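Local coordinates for protein benzoylformate decarboxylase (Mycobacterium smegmatis, PDB 4Q9D) that belongs to the thiamine pyrophosphate enzyme family, with three domains each built on a six-stranded parallel sheet and a magnesium ion bound in the model, at residues Val367-Asp370 with Asp371-Val374; Ala353-Thr356 with Ser357-Tyr361; Leu205-Gly208 with Pro209-Arg213. All coordinates share one frame; numbering follows the deposited sequence.

Overall arrangement
All three are local contacts where a helix joins the loop or strand beside it. Contact 3 is buried and lies in the central domain, where strand 203-207 hands over to helix 209-213. Contacts 1 and 2 are partly buried and sit at the two ends of helix 357-367. Contact 2 caps its start, and contact 1 turns the chain from its end into strand 373-377. Their centres are about 19 Å apart. Contact 3 is about 21 Å from contact 1 and about 31 Å from contact 2, centre to centre. Waters bridge the more exposed turn of contact 1. At contact 2 a threonine hydroxyl caps the helix. At contact 3 a serine hydroxyl bridges two backbone groups.

Contact 1. Residues Val367-Asp370 with Asp371-Val374; sequences VKPD and DAAV
Pro369 and Ala372 are the two ends of a type I beta turn that carries the chain from helix 357-367 into strand 373-377. Ala372 N donates to Pro369 O at 3.2 Å, with a fairly straight N-H (163°). The donor sits well above the carbonyl plane, not on a lone pair. The methyl CB of Ala372 also lies 3.4 Å from Pro369 O, and it packs on Pro369 CD at 4.1 Å. Asp370 and Asp371 form the exposed corner of the turn. Asp371 OD1 folds back to 3.6 Å from Pro369 CB, because chi1 of 61° sets CG between the backbone N and carbonyl carbon. The strand that follows lies between strands 397-399 and 428-433 in the parallel sheet of the C-terminal TPP-binding domain. Lys368 lies just past the helix, and the end of its chain reaches across to this strand. Its CG packs on Ala372 CB at 3.9 Å, and its CD meets Val374 CG2 at 3.9 Å, the two side chains crossing at about a right angle. Bends at chi3 and chi4, about the CG-CD and CD-CE bonds, bring Lys368 NZ round to a water at 2.5 Å, which donates in turn to Ala372 O. A second water gives its hydrogens to Asp370 O and to the same Ala372 O, at 2.8 Å from the latter. Pro369 rests on Leu517 of helix 506-518.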
ATOM      1  N   VAL B 367      42.600 -18.750  19.992  1.00 35.27           N
ATOM      2  CA  VAL B 367      43.242 -18.645  18.664  1.00 33.58           C
ATOM      3  C   VAL B 367      42.798 -17.446  17.807  1.00 34.07           C
ATOM      4  O   VAL B 367      43.441 -17.114  16.815  1.00 31.89           O
ATOM      5  CB  VAL B 367      43.100 -19.952  17.841  1.00 37.55           C
ATOM      6  CG1 VAL B 367      43.535 -21.154  18.675  1.00 43.59           C
ATOM      7  CG2 VAL B 367      41.679 -20.145  17.416  1.00 39.35           C
ATOM      8  N   LYS B 368      41.688 -16.811  18.160  1.00 32.35           N
ATOM      9  CA  LYS B 368      41.215 -15.687  17.357  1.00 35.14           C
ATOM     10  C   LYS B 368      42.235 -14.546  17.250  1.00 23.18           C
ATOM     11  O   LYS B 368      42.698 -14.010  18.264  1.00 29.48           O
ATOM     12  CB  LYS B 368      39.881 -15.155  17.906  1.00 32.60           C
ATOM     13  CG  LYS B 368      39.401 -13.930  17.185  1.00 30.23           C
ATOM     14  CD  LYS B 368      38.027 -13.528  17.678  1.00 38.16           C
ATOM     15  CE  LYS B 368      38.126 -12.839  19.018  1.00 38.08           C
ATOM     16  NZ  LYS B 368      38.715 -11.492  18.814  1.00 39.22           N
ATOM     17  N   PRO B 369      42.602 -14.158  16.018  1.00 28.90           N
ATOM     18  CA  PRO B 369      43.472 -12.983  15.907  1.00 22.90           C
ATOM     19  C   PRO B 369      42.785 -11.780  16.544  1.00 34.98           C
ATOM     20  O   PRO B 369      41.554 -11.635  16.512  1.00 30.95           O
ATOM     21  CB  PRO B 369      43.613 -12.781  14.390  1.00 25.87           C
ATOM     22  CG  PRO B 369      43.352 -14.092  13.817  1.00 29.08           C
ATOM     23  CD  PRO B 369      42.321 -14.758  14.712  1.00 25.37           C
ATOM     24  N   ASP B 370      43.598 -10.911  17.130  1.00 28.84           N
ATOM     25  CA  ASP B 370      43.104  -9.758  17.841  1.00 34.23           C
ATOM     26  C   ASP B 370      42.268  -8.805  16.940  1.00 32.93           C
ATOM     27  O   ASP B 370      41.305  -8.201  17.403  1.00 27.22           O
ATOM     28  CB  ASP B 370      44.284  -9.049  18.528  1.00 37.88           C
ATOM     29  CG  ASP B 370      43.845  -7.864  19.378  1.00 52.73           C
ATOM     30  OD1 ASP B 370      44.193  -6.713  19.011  1.00 49.47           O
ATOM     31  OD2 ASP B 370      43.145  -8.080  20.404  1.00 61.29           O
ATOM     32  N   ASP B 371      42.625  -8.693  15.664  1.00 26.78           N
ATOM     33  CA  ASP B 371      41.945  -7.782  14.741  1.00 32.28           C
ATOM     34  C   ASP B 371      40.874  -8.476  13.894  1.00 32.78           C
ATOM     35  O   ASP B 371      40.389  -7.890  12.942  1.00 32.39           O
ATOM     36  CB  ASP B 371      42.950  -7.106  13.797  1.00 30.21           C
ATOM     37  CG  ASP B 371      43.696  -8.112  12.931  1.00 37.53           C
ATOM     38  OD1 ASP B 371      43.568  -9.334  13.197  1.00 36.61           O
ATOM     39  OD2 ASP B 371      44.419  -7.695  11.992  1.00 36.73           O
ATOM     40  N   ALA B 372      40.523  -9.718  14.219  1.00 30.44           N
ATOM     41  CA  ALA B 372      39.488 -10.425  13.472  1.00 30.76           C
ATOM     42  C   ALA B 372      38.102  -9.795  13.666  1.00 27.19           C
ATOM     43  O   ALA B 372      37.810  -9.206  14.708  1.00 27.51           O
ATOM     44  CB  ALA B 372      39.459 -11.914  13.863  1.00 25.10           C
ATOM     45  N   ALA B 373      37.246  -9.924  12.657  1.00 23.37           N
ATOM     46  CA  ALA B 373      35.839  -9.539  12.817  1.00 24.82           C
ATOM     47  C   ALA B 373      35.054 -10.774  13.241  1.00 21.82           C
ATOM     48  O   ALA B 373      35.327 -11.895  12.797  1.00 22.33           O
ATOM     49  CB  ALA B 373      35.282  -8.971  11.517  1.00 22.00           C
ATOM     50  N   VAL B 374      34.082 -10.579  14.110  1.00 24.15           N
ATOM     51  CA  VAL B 374      33.237 -11.683  14.513  1.00 19.88           C
ATOM     52  C   VAL B 374      31.837 -11.478  13.919  1.00 29.73           C
ATOM     53  O   VAL B 374      31.281 -10.383  14.042  1.00 20.02           O
ATOM     54  CB  VAL B 374      33.152 -11.790  16.063  1.00 21.93           C
ATOM     55  CG1 VAL B 374      32.016 -12.753  16.484  1.00 21.10           C
ATOM     56  CG2 VAL B 374      34.499 -12.269  16.634  1.00 24.46           C
TER
HETATM   57  O   HOH W   1      37.483 -10.242  17.005  1.00 41.21           O
HETATM   58  O   HOH W   2      38.902  -7.323  16.454  1.00 32.34           O

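Contact 2. Residues Ala353-Thr356 with Ser357-Tyr361; sequences APMT and SNAVY
The backbone enters the helix at Thr356, whose O accepts from Val360 N at 3.2 Å, with an N-H angle of 160°, in the i to i+4 pattern of a first helical turn. Thr356 is the N-cap of helix 357-367. Its OG1 accepts from Ala359 N at 2.9 Å. With chi1 at 60°, OG1 lies between the backbone N and the carbonyl carbon, at the N-terminal end of the helix, where it meets Ala359 N. Ala359 CB lies 3.4 Å from Thr356 OG1. Met355 covers the neighbouring side of the turn. Its CB faces Ala359 CB at 4.1 Å, and its CG touches Val360 CG2 at 3.8 Å, crossing the valine at about a right angle. Met355 SD lies 3.9 Å from Val360 CG2. Ser357 OG hydrogen-bonds Asp384 OD2, and Asn358 OD1 bonds NE1 of Trp388. Thr356 OG1 also bonds Asp348 OD2, which is shared with Asn358 ND2. The cap oxygen is therefore gripped by two partners. The carboxylate of Asp348, near the helix N-terminus, would probably be favoured in its charged form by the helix dipole.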
ATOM      1  N   ALA B 353      34.319 -34.273  21.455  1.00 30.22           N
ATOM      2  CA  ALA B 353      33.014 -34.006  20.861  1.00 34.77           C
ATOM      3  C   ALA B 353      32.073 -35.116  21.264  1.00 35.24           C
ATOM      4  O   ALA B 353      32.479 -36.268  21.330  1.00 40.72           O
ATOM      5  CB  ALA B 353      33.132 -33.927  19.355  1.00 37.36           C
ATOM      6  N   PRO B 354      30.804 -34.778  21.529  1.00 32.24           N
ATOM      7  CA  PRO B 354      30.252 -33.426  21.445  1.00 36.89           C
ATOM      8  C   PRO B 354      30.580 -32.637  22.694  1.00 36.09           C
ATOM      9  O   PRO B 354      30.526 -33.162  23.799  1.00 31.87           O
ATOM     10  CB  PRO B 354      28.742 -33.671  21.344  1.00 31.08           C
ATOM     11  CG  PRO B 354      28.541 -34.910  22.109  1.00 48.08           C
ATOM     12  CD  PRO B 354      29.759 -35.771  21.819  1.00 36.25           C
ATOM     13  N   MET B 355      30.930 -31.372  22.505  1.00 32.20           N
ATOM     14  CA  MET B 355      31.373 -30.527  23.605  1.00 26.35           C
ATOM     15  C   MET B 355      30.363 -29.428  23.930  1.00 33.40           C
ATOM     16  O   MET B 355      29.390 -29.211  23.191  1.00 31.27           O
ATOM     17  CB  MET B 355      32.728 -29.927  23.257  1.00 33.51           C
ATOM     18  CG  MET B 355      32.692 -29.079  22.029  1.00 28.20           C
ATOM     19  SD  MET B 355      34.344 -28.648  21.464  1.00 37.01           S
ATOM     20  CE  MET B 355      34.799 -30.135  20.574  1.00 22.13           C
ATOM     21  N   THR B 356      30.574 -28.764  25.062  1.00 25.50           N
ATOM     22  CA  THR B 356      29.752 -27.632  25.441  1.00 29.40           C
ATOM     23  C   THR B 356      30.057 -26.445  24.512  1.00 26.71           C
ATOM     24  O   THR B 356      31.167 -26.317  23.988  1.00 26.06           O
ATOM     25  CB  THR B 356      30.047 -27.206  26.892  1.00 31.64           C
ATOM     26  OG1 THR B 356      31.421 -26.832  26.998  1.00 30.64           O
ATOM     27  CG2 THR B 356      29.762 -28.343  27.864  1.00 31.06           C
ATOM     28  N   SER B 357      29.091 -25.562  24.317  1.00 27.49           N
ATOM     29  CA  SER B 357      29.401 -24.319  23.604  1.00 29.63           C
ATOM     30  C   SER B 357      30.451 -23.494  24.369  1.00 28.05           C
ATOM     31  O   SER B 357      31.236 -22.736  23.781  1.00 29.85           O
ATOM     32  CB  SER B 357      28.126 -23.497  23.344  1.00 24.66           C
ATOM     33  OG  SER B 357      27.290 -23.450  24.488  1.00 32.35           O
ATOM     34  N   ASN B 358      30.472 -23.648  25.686  1.00 25.35           N
ATOM     35  CA  ASN B 358      31.493 -22.994  26.502  1.00 25.67           C
ATOM     36  C   ASN B 358      32.915 -23.428  26.088  1.00 29.25           C
ATOM     37  O   ASN B 358      33.820 -22.592  25.961  1.00 27.87           O
ATOM     38  CB  ASN B 358      31.211 -23.258  27.988  1.00 30.18           C
ATOM     39  CG  ASN B 358      32.191 -22.548  28.900  1.00 38.95           C
ATOM     40  OD1 ASN B 358      32.279 -21.320  28.888  1.00 34.30           O
ATOM     41  ND2 ASN B 358      32.943 -23.318  29.692  1.00 33.65           N
ATOM     42  N   ALA B 359      33.109 -24.729  25.849  1.00 28.29           N
ATOM     43  CA  ALA B 359      34.389 -25.227  25.341  1.00 27.03           C
ATOM     44  C   ALA B 359      34.728 -24.598  23.997  1.00 31.66           C
ATOM     45  O   ALA B 359      35.852 -24.172  23.775  1.00 29.94           O
ATOM     46  CB  ALA B 359      34.351 -26.744  25.190  1.00 24.71           C
ATOM     47  N   VAL B 360      33.751 -24.565  23.089  1.00 33.02           N
ATOM     48  CA  VAL B 360      33.974 -24.067  21.730  1.00 26.75           C
ATOM     49  C   VAL B 360      34.448 -22.626  21.729  1.00 22.73           C
ATOM     50  O   VAL B 360      35.401 -22.284  21.041  1.00 25.47           O
ATOM     51  CB  VAL B 360      32.665 -24.121  20.852  1.00 31.53           C
ATOM     52  CG1 VAL B 360      32.903 -23.454  19.492  1.00 22.94           C
ATOM     53  CG2 VAL B 360      32.183 -25.534  20.691  1.00 29.94           C
ATOM     54  N   TYR B 361      33.755 -21.764  22.477  1.00 27.46           N
ATOM     55  CA  TYR B 361      34.116 -20.342  22.478  1.00 29.56           C
ATOM     56  C   TYR B 361      35.442 -20.058  23.172  1.00 29.37           C
ATOM     57  O   TYR B 361      36.157 -19.136  22.784  1.00 27.77           O
ATOM     58  CB  TYR B 361      32.996 -19.474  23.047  1.00 28.76           C
ATOM     59  CG  TYR B 361      31.884 -19.218  22.048  1.00 28.43           C
ATOM     60  CD1 TYR B 361      31.842 -18.039  21.306  1.00 26.67           C
ATOM     61  CD2 TYR B 361      30.890 -20.173  21.824  1.00 24.98           C
ATOM     62  CE1 TYR B 361      30.817 -17.817  20.353  1.00 33.74           C
ATOM     63  CE2 TYR B 361      29.875 -19.959  20.893  1.00 33.76           C
ATOM     64  CZ  TYR B 361      29.838 -18.785  20.168  1.00 34.26           C
ATOM     65  OH  TYR B 361      28.805 -18.601  19.275  1.00 30.44           O
TER

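Contact 3. Residues Leu205-Gly208 with Pro209-Arg213; sequences LVLG and PEVDR
Gly208 and Val211 make the central bond of this contact. Val211 N donates to Gly208 O at 3.0 Å, with an N-H angle of 160° and the donor tilted 34° from the carbonyl plane. Glu210 N is almost as near, 3.1 Å from Gly208 O, but its angle is too poor for a hydrogen bond. The side chain of Val211 folds over the same oxygen. Its CB lies 3.4 Å from Gly208 O and CG2 3.6 Å. Chi1 of 174° sets CG1 anti to the backbone N and CG2 beside that N, anti to its own carbonyl carbon, which puts CG2 near Gly208 O. CG2 of Val211 also meets Leu207 CD2 at 4.2 Å, so the last strand residue touches the start of the helical segment through one methyl pair. One residue pair further on, Arg213 N donates to Pro209 O at 3.2 Å, an i to i+4 bond within the helix. Asp212 N is 4.2 Å from Gly208 O, too far for a direct bond. The hydroxyl of Ser241 bonds both and bridges the gap. This is the end of the first strand of a Rossmann-like parallel sheet in the central domain. Strand 203-207 runs between strands 231-233 and 269-273 and leads through Gly208 into the helix of 209-213. Helix 318-328 lies over the apolar side, with Leu322 on both Leu207 and Val211, and Val318 on Val211. The carboxylates bind partners elsewhere in the chain, Glu210 with Thr299 by a hydrogen bond and Asp212 with Arg239 by a salt bridge.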
ATOM      1  N   LEU B 205      24.902   5.107  31.154  1.00 22.68           N
ATOM      2  CA  LEU B 205      25.011   5.381  29.743  1.00 24.82           C
ATOM      3  C   LEU B 205      24.809   4.099  28.941  1.00 27.44           C
ATOM      4  O   LEU B 205      25.376   3.064  29.285  1.00 23.88           O
ATOM      5  CB  LEU B 205      26.383   5.974  29.439  1.00 26.16           C
ATOM      6  CG  LEU B 205      26.689   6.239  27.963  1.00 26.54           C
ATOM      7  CD1 LEU B 205      25.707   7.305  27.423  1.00 23.39           C
ATOM      8  CD2 LEU B 205      28.137   6.687  27.793  1.00 21.66           C
ATOM      9  N   VAL B 206      23.993   4.177  27.885  1.00 24.22           N
ATOM     10  CA  VAL B 206      23.813   3.065  26.947  1.00 25.97           C
ATOM     11  C   VAL B 206      24.315   3.509  25.587  1.00 28.04           C
ATOM     12  O   VAL B 206      23.879   4.539  25.080  1.00 29.79           O
ATOM     13  CB  VAL B 206      22.317   2.631  26.804  1.00 23.59           C
ATOM     14  CG1 VAL B 206      22.205   1.413  25.915  1.00 20.34           C
ATOM     15  CG2 VAL B 206      21.678   2.352  28.174  1.00 18.96           C
ATOM     16  N   LEU B 207      25.233   2.736  25.010  1.00 23.57           N
ATOM     17  CA  LEU B 207      25.789   3.005  23.694  1.00 22.96           C
ATOM     18  C   LEU B 207      25.408   1.848  22.783  1.00 29.03           C
ATOM     19  O   LEU B 207      25.902   0.724  22.936  1.00 28.81           O
ATOM     20  CB  LEU B 207      27.327   3.166  23.744  1.00 21.17           C
ATOM     21  CG  LEU B 207      27.881   4.386  24.522  1.00 28.47           C
ATOM     22  CD1 LEU B 207      29.418   4.357  24.631  1.00 20.67           C
ATOM     23  CD2 LEU B 207      27.433   5.716  23.896  1.00 26.13           C
ATOM     24  N   GLY B 208      24.523   2.138  21.832  1.00 21.87           N
ATOM     25  CA  GLY B 208      23.968   1.136  20.942  1.00 20.62           C
ATOM     26  C   GLY B 208      24.626   1.123  19.570  1.00 25.26           C
ATOM     27  O   GLY B 208      25.590   1.855  19.313  1.00 22.42           O
ATOM     28  N   PRO B 209      24.105   0.273  18.680  1.00 24.58           N
ATOM     29  CA  PRO B 209      24.706   0.032  17.359  1.00 19.92           C
ATOM     30  C   PRO B 209      24.907   1.283  16.479  1.00 20.10           C
ATOM     31  O   PRO B 209      25.786   1.231  15.617  1.00 19.81           O
ATOM     32  CB  PRO B 209      23.700  -0.899  16.681  1.00 19.45           C
ATOM     33  CG  PRO B 209      23.025  -1.649  17.847  1.00 21.34           C
ATOM     34  CD  PRO B 209      22.955  -0.617  18.961  1.00 21.01           C
ATOM     35  N   GLU B 210      24.126   2.357  16.651  1.00 19.85           N
ATOM     36  CA  GLU B 210      24.303   3.526  15.780  1.00 19.88           C
ATOM     37  C   GLU B 210      25.676   4.119  15.974  1.00 23.39           C
ATOM     38  O   GLU B 210      26.203   4.797  15.085  1.00 22.71           O
ATOM     39  CB  GLU B 210      23.266   4.612  16.048  1.00 17.73           C
ATOM     40  CG  GLU B 210      21.843   4.241  15.682  1.00 21.69           C
ATOM     41  CD  GLU B 210      20.916   5.438  15.856  1.00 27.80           C
ATOM     42  OE1 GLU B 210      20.048   5.390  16.735  1.00 33.12           O
ATOM     43  OE2 GLU B 210      21.086   6.438  15.136  1.00 32.65           O
ATOM     44  N   VAL B 211      26.254   3.893  17.149  1.00 23.25           N
ATOM     45  CA  VAL B 211      27.540   4.524  17.477  1.00 22.05           C
ATOM     46  C   VAL B 211      28.643   3.944  16.617  1.00 20.65           C
ATOM     47  O   VAL B 211      29.389   4.678  15.974  1.00 24.61           O
ATOM     48  CB  VAL B 211      27.838   4.444  19.008  1.00 22.12           C
ATOM     49  CG1 VAL B 211      29.220   4.967  19.336  1.00 20.55           C
ATOM     50  CG2 VAL B 211      26.788   5.246  19.760  1.00 17.19           C
ATOM     51  N   ASP B 212      28.720   2.620  16.567  1.00 20.25           N
ATOM     52  CA  ASP B 212      29.701   1.971  15.704  1.00 18.40           C
ATOM     53  C   ASP B 212      29.437   2.313  14.216  1.00 23.36           C
ATOM     54  O   ASP B 212      30.368   2.584  13.467  1.00 21.42           O
ATOM     55  CB  ASP B 212      29.703   0.443  15.912  1.00 20.43           C
ATOM     56  CG  ASP B 212      30.974  -0.214  15.398  1.00 25.17           C
ATOM     57  OD1 ASP B 212      32.059   0.365  15.628  1.00 24.90           O
ATOM     58  OD2 ASP B 212      30.900  -1.284  14.749  1.00 25.17           O
ATOM     59  N   ARG B 213      28.173   2.338  13.793  1.00 22.51           N
ATOM     60  CA  ARG B 213      27.869   2.649  12.389  1.00 28.58           C
ATOM     61  C   ARG B 213      28.224   4.087  12.028  1.00 22.84           C
ATOM     62  O   ARG B 213      28.543   4.362  10.886  1.00 28.88           O
ATOM     63  CB  ARG B 213      26.409   2.337  12.040  1.00 21.47           C
ATOM     64  CG  ARG B 213      26.084   0.865  12.147  1.00 21.70           C
ATOM     65  CD  ARG B 213      24.756   0.492  11.457  1.00 19.53           C
ATOM     66  NE  ARG B 213      24.647  -0.969  11.324  1.00 22.06           N
ATOM     67  CZ  ARG B 213      23.794  -1.722  12.022  1.00 22.24           C
ATOM     68  NH1 ARG B 213      22.956  -1.173  12.897  1.00 20.95           N
ATOM     69  NH2 ARG B 213      23.771  -3.036  11.839  1.00 20.76           N
TER